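Local coordinates for protein phenazine-1-carboxylate N-methyltransferase (Pseudomonas aeruginosa, PDB 2IP2) that transfers a methyl group from S-adenosyl-L-methionine to phenazine-1-carboxylate, giving 5-methylphenazine-1-carboxylate on the way to the virulence pigment pyocyanin, at residues M226-P231 and S251-G256. Sequence-based numbering, arbitrary orientation.
Sequences MLQEVP and SLRLLG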
loop_
_atom_site.group_PDB
_atom_site.type_symbol
_atom_site.label_atom_id
_atom_site.label_comp_id
_atom_site.label_asym_id
_atom_site.label_seq_id
_atom_site.Cartn_x
_atom_site.Cartn_y
_atom_site.Cartn_z
ATOM N N MET A 226 -25.038 12.752 27.528
ATOM C CA MET A 226 -26.095 12.367 26.603
ATOM C C MET A 226 -26.845 11.121 27.065
ATOM O O MET A 226 -27.948 10.845 26.595
ATOM C CB MET A 226 -25.479 12.084 25.236
ATOM C CG MET A 226 -24.396 11.042 25.252
ATOM S SD MET A 226 -23.689 10.751 23.588
ATOM C CE MET A 226 -22.430 9.534 24.034
ATOM N N LEU A 227 -26.225 10.347 27.947
ATOM C CA LEU A 227 -26.812 9.113 28.436
ATOM C C LEU A 227 -27.858 9.401 29.511
ATOM O O LEU A 227 -28.757 8.573 29.738
ATOM C CB LEU A 227 -25.718 8.176 28.948
ATOM C CG LEU A 227 -25.163 7.100 27.998
ATOM C CD1 LEU A 227 -25.260 7.396 26.503
ATOM C CD2 LEU A 227 -23.744 6.655 28.429
ATOM N N GLN A 228 -27.758 10.578 30.147
ATOM C CA GLN A 228 -28.829 11.027 31.049
ATOM C C GLN A 228 -29.861 11.953 30.423
ATOM O O GLN A 228 -31.062 11.835 30.657
ATOM C CB GLN A 228 -28.470 11.148 32.545
ATOM C CG GLN A 228 -27.708 9.897 33.172
ATOM C CD GLN A 228 -28.471 8.594 33.132
ATOM O OE1 GLN A 228 -29.626 8.518 33.593
ATOM N NE2 GLN A 228 -27.825 7.539 32.609
ATOM N N GLU A 229 -29.394 12.842 29.548
ATOM C CA GLU A 229 -30.242 13.895 29.003
ATOM C C GLU A 229 -29.757 14.411 27.653
ATOM O O GLU A 229 -28.554 14.545 27.450
ATOM C CB GLU A 229 -30.336 15.043 30.015
ATOM C CG GLU A 229 -31.639 15.808 29.997
ATOM C CD GLU A 229 -31.709 16.870 31.111
ATOM O OE1 GLU A 229 -30.695 17.573 31.350
ATOM O OE2 GLU A 229 -32.790 17.010 31.729
ATOM N N VAL A 230 -30.691 14.732 26.752
ATOM C CA VAL A 230 -30.348 15.517 25.542
ATOM C C VAL A 230 -31.278 16.720 25.371
ATOM O O VAL A 230 -32.397 16.663 25.836
ATOM C CB VAL A 230 -30.377 14.686 24.224
ATOM C CG1 VAL A 230 -29.390 13.493 24.287
ATOM C CG2 VAL A 230 -31.808 14.260 23.855
ATOM N N PRO A 231 -30.805 17.802 24.717
ATOM C CA PRO A 231 -31.636 18.983 24.423
ATOM C C PRO A 231 -32.951 18.616 23.724
ATOM O O PRO A 231 -32.993 17.697 22.863
ATOM C CB PRO A 231 -30.732 19.865 23.525
ATOM C CG PRO A 231 -29.309 19.454 23.878
ATOM C CD PRO A 231 -29.407 17.975 24.258
ATOM N N SER A 251 -26.468 2.484 24.393
ATOM C CA SER A 251 -27.138 2.870 23.157
ATOM C C SER A 251 -28.629 2.976 23.346
ATOM O O SER A 251 -29.278 3.820 22.721
ATOM C CB SER A 251 -26.835 1.923 21.984
ATOM O OG SER A 251 -25.437 1.851 21.701
ATOM N N LEU A 252 -29.195 2.120 24.204
ATOM C CA LEU A 252 -30.634 2.184 24.379
ATOM C C LEU A 252 -30.982 3.388 25.266
ATOM O O LEU A 252 -32.014 4.020 25.039
ATOM C CB LEU A 252 -31.212 0.845 24.922
ATOM C CG LEU A 252 -31.364 -0.395 24.016
ATOM C CD1 LEU A 252 -31.994 -1.506 24.854
ATOM C CD2 LEU A 252 -32.197 -0.170 22.748
ATOM N N ARG A 253 -30.121 3.742 26.218
ATOM C CA ARG A 253 -30.371 4.975 26.987
ATOM C C ARG A 253 -30.352 6.203 26.061
ATOM O O ARG A 253 -31.246 7.031 26.122
ATOM C CB ARG A 253 -29.393 5.215 28.135
ATOM C CG ARG A 253 -29.384 4.179 29.298
ATOM C CD ARG A 253 -28.692 4.756 30.565
ATOM N NE ARG A 253 -29.392 5.946 31.060
ATOM C CZ ARG A 253 -30.457 5.922 31.872
ATOM N NH1 ARG A 253 -30.935 4.761 32.326
ATOM N NH2 ARG A 253 -31.026 7.064 32.248
ATOM N N LEU A 254 -29.366 6.277 25.169
ATOM C CA LEU A 254 -29.244 7.434 24.277
ATOM C C LEU A 254 -30.471 7.528 23.345
ATOM O O LEU A 254 -31.119 8.582 23.198
ATOM C CB LEU A 254 -27.935 7.309 23.447
ATOM C CG LEU A 254 -27.784 8.395 22.403
ATOM C CD1 LEU A 254 -27.543 9.732 23.104
ATOM C CD2 LEU A 254 -26.587 8.012 21.508
ATOM N N LEU A 255 -30.797 6.420 22.723
ATOM C CA LEU A 255 -31.887 6.380 21.781
ATOM C C LEU A 255 -33.226 6.751 22.426
ATOM O O LEU A 255 -34.047 7.431 21.799
ATOM C CB LEU A 255 -31.961 5.025 21.087
ATOM C CG LEU A 255 -30.799 4.741 20.115
ATOM C CD1 LEU A 255 -30.850 3.286 19.670
ATOM C CD2 LEU A 255 -30.858 5.689 18.937
ATOM N N GLY A 256 -33.422 6.303 23.667
ATOM C CA GLY A 256 -34.630 6.653 24.458
ATOM C C GLY A 256 -34.668 8.124 24.820
ATOM O O GLY A 256 -35.730 8.793 24.732
#
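In the Rossmann-like methyltransferase domain, the loop joining the parallel strands 219-223 and 236-240 packs against helix 248-261, with L254 and R253 of the helix meeting chiefly M226, L227 and V230 of the loop. L254 has CG anti to its backbone N (chi1 175°), and chi2 near 69° turns CD1 to the loop. This methyl lies 3.8 Å from M226 CB and also touches the CG and SD of that extended side chain; V230 CG1 approaches it more loosely, at 4.4 Å. L227 crosses L254 at about a right angle, its CD1 4.1 Å from L254 CB. L197 of strand 193-198 touches M226 and V230, and L239 of strand 236-240 touches L254. The side chain of M226 lies about 7 Å from that of D198, predicted to bind S-adenosyl-L-methionine.

On the exposed side, the bend of R253 at chi3 brings NE to L227 O, a hydrogen bond of 3.0 Å with an N-H...O angle of 163°. The oxygen lies at the guanidinium edge, near its plane. The Q228 amide also reaches R253, but its placement is doubtful: two conformers are deposited and the approach is implausibly short. M226 O accepts a hydrogen bond from N257, farther along the helix. Two successive loop carbonyls are thus engaged by helix side chains beside an apolar patch, tying the loop to the helix.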